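Side-chain contacts in type II restriction enzyme BsoBI (Geobacillus stearothermophilus, PDB 1DC1), which recognises the double-stranded DNA sequence 5'-CYCGRG-3' as a homodimer and cleaves each site after its first cytosine: residues D61-Y64 / I68-A71; Y74-S79 / K92-N97. One frame throughout, in Å; residues are numbered along the deposited sequence.

Contact 1. Residues D61-Y64 / I68-A71; sequences DLLY and IQDA
The loop that leads from helix 21-53 into helix 69-75 is closed on itself here: Gln69, in the first turn of the second helix, reaches back to the backbone carbonyl of Leu62. A tight turn at Asp61-Tyr64, with Tyr64 N bonded to Asp61 O, presents that carbonyl. Gln69 NE2 donates to Leu62 O at 2.9 Å, with an N-H...O angle of 146°. The acceptor lies almost in the amide plane of Gln69, and the donor is tilted only modestly from the plane of the carbonyl. A bend at chi2 (-49°) folds the Gln69 chain so that its amide turns to the loop, while its OE1 packs 4.1 Å from Leu63 CD2. The same NH2 group also bonds Leu65 O, so one side chain gathers two loop carbonyls. With an alanine here, the carbonyls of Leu62 and Leu65 would probably lose their shared donor, and the loop would be less firmly tied to the helix start. Beside the amide, Ile68 CD1 meets Leu62 CD2 at 4.1 Å, the two side chains crossing at about a right angle; the same CD1 packs against the carbonyl, 3.8 Å from Leu62 O. Leu62 continues onto Leu103 of helix 88-103 and onto Phe110 and Leu114 of helix 110-152; Ile68 rests on Leu49 and Ala52 of helix 21-53, and Leu63 on Ile99 of helix 88-103.

Contact 2. Residues Y74-S79 / K92-N97; sequences YASGIS and KESINN. With nucleotides of chain B.
Ser94 holds OG anti to its backbone N (chi1 -165°) and Ser76 turns its own hydroxyl (chi1 91°) to meet it, where the end of helix 69-75 lies against the flank of helix 88-103. The helix ends in a Schellman motif at Gly77, whose positive phi (100°) lets the chain turn off; a CB there would run into the carbonyl O of Ser76. Ser76 OG and Ser94 OG lie 2.4 Å apart, too short for the exact distance to be trusted. Leu73 O is a further hydrogen-bond partner of Ser76 OG. A water ties the same two residues together, donating to Ser76 O and to Ser94 O and accepting from Ser94 OG, so polar groups buried between the helices are bridged. Ser76 O is also bonded by Asn36 ND2 of the second subunit. Ile78 lays CG1 over the Ser94 hydroxyl, 3.2 Å from OG, and also packs on Ala32 of that subunit.

The first and last residues of 74-79, Tyr74 and Ser79, bind two successive phosphates of the DNA. Ser79, the N-cap of helix 80-83, donates from OG to OP2 of DA9 of chain B at 2.7 Å, and the same oxygen caps Ala82 N. Tyr74 carries its ring to the next phosphate, with Ile78 O 3.5 Å above one face, offset toward the rim. OP1 of DG10 of chain B lies at the edge of the Tyr74 ring, in its plane, and accepts a short bond from Tyr74 OH at 2.5 Å.

Contacts 1 and 2 follow one another along the chain, the first closing before the second opens, and their centres lie about 11 Å apart. They share helix 69-75: contact 1 (61-64 with 68-71) fixes its start to the preceding loop, and contact 2 (74-79 with 92-97) fixes its end to helix 88-103. They also touch directly, Leu63 CD2 lying 3.8 Å from Ile95 CG2, with Ile95 CD1 against the backbone of Gln69. Both belong to a helical part of the chain, well away from its centre. The short helix and the turn after it thus link the loop of contact 1 to DNA phosphates and the second subunit.

Contact 1. Residues D61-Y64 / I68-A71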
loop_
_atom_site.group_PDB
_atom_site.type_symbol
_atom_site.label_atom_id
_atom_site.label_comp_id
_atom_site.label_asym_id
_atom_site.label_seq_id
_atom_site.Cartn_x
_atom_site.Cartn_y
_atom_site.Cartn_z
ATOM N N ASP D 61 5.877 36.235 10.680
ATOM C CA ASP D 61 5.610 37.032 9.495
ATOM C C ASP D 61 5.127 36.166 8.331
ATOM O O ASP D 61 4.442 36.662 7.433
ATOM C CB ASP D 61 6.869 37.806 9.078
ATOM C CG ASP D 61 7.141 39.037 9.948
ATOM O OD1 ASP D 61 6.198 39.540 10.614
ATOM O OD2 ASP D 61 8.314 39.488 9.946
ATOM N N LEU D 62 5.471 34.879 8.360
ATOM C CA LEU D 62 5.082 33.936 7.294
ATOM C C LEU D 62 3.551 33.829 7.192
ATOM O O LEU D 62 3.019 33.525 6.117
ATOM C CB LEU D 62 5.743 32.537 7.540
ATOM C CG LEU D 62 7.300 32.450 7.610
ATOM C CD1 LEU D 62 7.775 31.139 8.205
ATOM C CD2 LEU D 62 7.868 32.630 6.205
ATOM N N LEU D 63 2.868 34.104 8.303
ATOM C CA LEU D 63 1.413 34.050 8.342
ATOM C C LEU D 63 0.753 35.097 7.445
ATOM O O LEU D 63 -0.430 35.003 7.119
ATOM C CB LEU D 63 0.951 34.261 9.763
ATOM C CG LEU D 63 1.392 33.127 10.663
ATOM C CD1 LEU D 63 1.085 33.409 12.141
ATOM C CD2 LEU D 63 0.647 31.903 10.168
ATOM N N TYR D 64 1.511 36.113 7.059
ATOM C CA TYR D 64 0.952 37.168 6.217
ATOM C C TYR D 64 1.221 37.045 4.726
ATOM O O TYR D 64 0.721 37.838 3.933
ATOM C CB TYR D 64 1.415 38.532 6.712
ATOM C CG TYR D 64 1.159 38.676 8.172
ATOM C CD1 TYR D 64 -0.095 38.379 8.694
ATOM C CD2 TYR D 64 2.187 39.008 9.042
ATOM C CE1 TYR D 64 -0.318 38.393 10.042
ATOM C CE2 TYR D 64 1.990 39.033 10.386
ATOM C CZ TYR D 64 0.734 38.717 10.896
ATOM O OH TYR D 64 0.536 38.678 12.264
ATOM N N ILE D 68 1.884 31.491 0.267
ATOM C CA ILE D 68 2.573 30.342 0.800
ATOM C C ILE D 68 1.802 29.571 1.888
ATOM O O ILE D 68 2.332 28.604 2.463
ATOM C CB ILE D 68 3.920 30.763 1.404
ATOM C CG1 ILE D 68 3.687 31.612 2.625
ATOM C CG2 ILE D 68 4.776 31.524 0.368
ATOM C CD1 ILE D 68 4.991 31.873 3.375
ATOM N N GLN D 69 0.567 29.962 2.181
ATOM C CA GLN D 69 -0.166 29.246 3.240
ATOM C C GLN D 69 -0.394 27.754 3.003
ATOM O O GLN D 69 -0.343 26.968 3.957
ATOM C CB GLN D 69 -1.501 29.935 3.578
ATOM C CG GLN D 69 -1.358 31.405 4.077
ATOM C CD GLN D 69 -0.323 31.584 5.184
ATOM O OE1 GLN D 69 -0.505 31.101 6.328
ATOM N NE2 GLN D 69 0.791 32.262 4.851
ATOM N N ASP D 70 -0.623 27.330 1.768
ATOM C CA ASP D 70 -0.816 25.903 1.523
ATOM C C ASP D 70 0.474 25.145 1.767
ATOM O O ASP D 70 0.462 24.062 2.359
ATOM C CB ASP D 70 -1.350 25.714 0.109
ATOM C CG ASP D 70 -2.742 26.339 -0.065
ATOM O OD1 ASP D 70 -3.640 26.098 0.770
ATOM O OD2 ASP D 70 -2.945 27.085 -1.026
ATOM N N ALA D 71 1.586 25.737 1.337
ATOM C CA ALA D 71 2.930 25.173 1.535
ATOM C C ALA D 71 3.200 25.078 3.060
ATOM O O ALA D 71 3.736 24.084 3.551
ATOM C CB ALA D 71 3.980 26.063 0.864
#

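Contact 2. Residues Y74-S79 / K92-N97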
loop_
_atom_site.group_PDB
_atom_site.type_symbol
_atom_site.label_atom_id
_atom_site.label_comp_id
_atom_site.label_asym_id
_atom_site.label_seq_id
_atom_site.Cartn_x
_atom_site.Cartn_y
_atom_site.Cartn_z
ATOM N N TYR D 74 1.302 22.227 4.398
ATOM C CA TYR D 74 1.959 20.989 4.055
ATOM C C TYR D 74 3.204 20.737 4.904
ATOM O O TYR D 74 3.391 19.626 5.420
ATOM C CB TYR D 74 2.314 20.953 2.561
ATOM C CG TYR D 74 2.254 19.525 2.007
ATOM C CD1 TYR D 74 3.288 18.602 2.281
ATOM C CD2 TYR D 74 1.132 19.067 1.291
ATOM C CE1 TYR D 74 3.203 17.240 1.860
ATOM C CE2 TYR D 74 1.043 17.733 0.871
ATOM C CZ TYR D 74 2.094 16.835 1.176
ATOM O OH TYR D 74 2.006 15.526 0.840
ATOM N N ALA D 75 4.045 21.761 5.048
ATOM C CA ALA D 75 5.274 21.677 5.848
ATOM C C ALA D 75 4.993 21.386 7.324
ATOM O O ALA D 75 5.874 20.875 8.020
ATOM C CB ALA D 75 6.107 22.976 5.715
ATOM N N SER D 76 3.775 21.706 7.784
ATOM C CA SER D 76 3.352 21.485 9.161
ATOM C C SER D 76 2.980 20.030 9.413
ATOM O O SER D 76 2.591 19.670 10.514
ATOM C CB SER D 76 2.202 22.438 9.545
ATOM O OG SER D 76 0.925 21.878 9.302
ATOM N N GLY D 77 3.125 19.175 8.403
ATOM C CA GLY D 77 2.856 17.761 8.586
ATOM C C GLY D 77 1.520 17.262 8.102
ATOM O O GLY D 77 1.149 16.132 8.447
ATOM N N ILE D 78 0.820 18.082 7.311
ATOM C CA ILE D 78 -0.489 17.740 6.780
ATOM C C ILE D 78 -0.500 17.376 5.271
ATOM O O ILE D 78 -0.355 18.247 4.408
ATOM C CB ILE D 78 -1.506 18.901 7.069
ATOM C CG1 ILE D 78 -1.460 19.311 8.556
ATOM C CG2 ILE D 78 -2.923 18.470 6.615
ATOM C CD1 ILE D 78 -1.771 18.195 9.530
ATOM N N SER D 79 -0.677 16.088 4.988
ATOM C CA SER D 79 -0.720 15.609 3.617
ATOM C C SER D 79 -2.017 16.106 2.972
ATOM O O SER D 79 -2.963 16.434 3.653
ATOM C CB SER D 79 -0.693 14.086 3.592
ATOM O OG SER D 79 -1.898 13.576 4.168
ATOM N N LYS D 92 -5.153 26.027 10.730
ATOM C CA LYS D 92 -4.454 27.172 11.305
ATOM C C LYS D 92 -3.659 26.720 12.517
ATOM O O LYS D 92 -2.517 27.130 12.717
ATOM C CB LYS D 92 -5.459 28.262 11.629
ATOM C CG LYS D 92 -6.042 28.797 10.322
ATOM C CD LYS D 92 -6.389 30.249 10.395
ATOM C CE LYS D 92 -7.062 30.664 9.110
ATOM N NZ LYS D 92 -7.400 32.094 9.222
ATOM N N GLU D 93 -4.233 25.808 13.283
ATOM C CA GLU D 93 -3.548 25.315 14.439
ATOM C C GLU D 93 -2.284 24.555 14.033
ATOM O O GLU D 93 -1.245 24.715 14.645
ATOM C CB GLU D 93 -4.492 24.430 15.196
ATOM C CG GLU D 93 -4.468 24.643 16.655
ATOM C CD GLU D 93 -5.202 23.522 17.357
ATOM O OE1 GLU D 93 -6.467 23.469 17.222
ATOM O OE2 GLU D 93 -4.505 22.701 18.019
ATOM N N SER D 94 -2.384 23.738 13.002
ATOM C CA SER D 94 -1.238 22.979 12.529
ATOM C C SER D 94 -0.130 23.946 12.104
ATOM O O SER D 94 1.038 23.714 12.375
ATOM C CB SER D 94 -1.619 22.104 11.297
ATOM O OG SER D 94 -0.625 21.111 11.023
ATOM N N ILE D 95 -0.501 25.024 11.420
ATOM C CA ILE D 95 0.512 25.965 10.965
ATOM C C ILE D 95 1.154 26.641 12.171
ATOM O O ILE D 95 2.361 26.816 12.197
ATOM C CB ILE D 95 -0.067 27.020 9.963
ATOM C CG1 ILE D 95 -0.445 26.353 8.629
ATOM C CG2 ILE D 95 0.984 28.124 9.690
ATOM C CD1 ILE D 95 -1.301 27.231 7.733
ATOM N N ASN D 96 0.363 27.001 13.177
ATOM C CA ASN D 96 0.944 27.608 14.374
ATOM C C ASN D 96 1.903 26.639 15.068
ATOM O O ASN D 96 2.944 27.048 15.595
ATOM C CB ASN D 96 -0.161 28.074 15.334
ATOM C CG ASN D 96 -0.994 29.218 14.737
ATOM O OD1 ASN D 96 -0.494 30.027 13.928
ATOM N ND2 ASN D 96 -2.273 29.282 15.119
ATOM N N ASN D 97 1.580 25.351 15.036
ATOM C CA ASN D 97 2.450 24.369 15.676
ATOM C C ASN D 97 3.791 24.355 14.973
ATOM O O ASN D 97 4.836 24.262 15.608
ATOM C CB ASN D 97 1.800 22.997 15.624
ATOM C CG ASN D 97 0.580 22.899 16.547
ATOM O OD1 ASN D 97 0.439 23.690 17.506
ATOM N ND2 ASN D 97 -0.311 21.934 16.262
ATOM P P DA B 9 -0.807 10.200 4.480
ATOM O OP1 DA B 9 0.269 10.017 5.491
ATOM O OP2 DA B 9 -2.040 10.927 4.886
ATOM O "O5'" DA B 9 -0.243 10.858 3.122
ATOM C "C5'" DA B 9 1.185 10.945 2.813
ATOM C "C4'" DA B 9 1.423 10.707 1.340
ATOM O "O4'" DA B 9 1.451 9.304 1.017
ATOM C "C3'" DA B 9 0.386 11.286 0.390
ATOM O "O3'" DA B 9 0.556 12.700 0.249
ATOM C "C2'" DA B 9 0.624 10.479 -0.880
ATOM C "C1'" DA B 9 1.001 9.108 -0.323
ATOM N N9 DA B 9 -0.151 8.205 -0.273
ATOM C C8 DA B 9 -1.129 8.134 0.705
ATOM N N7 DA B 9 -2.050 7.237 0.458
ATOM C C5 DA B 9 -1.660 6.667 -0.750
ATOM C C6 DA B 9 -2.216 5.643 -1.552
ATOM N N6 DA B 9 -3.318 4.964 -1.254
ATOM N N1 DA B 9 -1.576 5.339 -2.688
ATOM C C2 DA B 9 -0.457 6.000 -3.013
ATOM N N3 DA B 9 0.159 6.961 -2.356
ATOM C C4 DA B 9 -0.494 7.255 -1.215
ATOM P P DG B 10 -0.522 13.553 -0.574
ATOM O OP1 DG B 10 -0.161 14.973 -0.316
ATOM O OP2 DG B 10 -1.879 13.073 -0.232
ATOM O "O5'" DG B 10 -0.107 13.214 -2.070
ATOM C "C5'" DG B 10 -1.028 13.254 -3.139
ATOM C "C4'" DG B 10 -0.619 12.242 -4.190
ATOM O "O4'" DG B 10 -0.549 10.935 -3.591
ATOM C "C3'" DG B 10 -1.670 12.128 -5.284
ATOM O "O3'" DG B 10 -1.285 12.927 -6.372
ATOM C "C2'" DG B 10 -1.657 10.670 -5.681
ATOM C "C1'" DG B 10 -1.263 9.981 -4.385
ATOM N N9 DG B 10 -2.390 9.500 -3.598
ATOM C C8 DG B 10 -2.733 9.905 -2.325
ATOM N N7 DG B 10 -3.727 9.228 -1.826
ATOM C C5 DG B 10 -4.080 8.337 -2.840
ATOM C C6 DG B 10 -5.102 7.309 -2.876
ATOM O O6 DG B 10 -5.942 7.029 -2.015
ATOM N N1 DG B 10 -5.085 6.604 -4.091
ATOM C C2 DG B 10 -4.256 6.897 -5.164
ATOM N N2 DG B 10 -4.432 6.136 -6.289
ATOM N N3 DG B 10 -3.327 7.869 -5.147
ATOM C C4 DG B 10 -3.284 8.521 -3.954
HETATM O O HOH W 1 1.892 21.051 13.005
#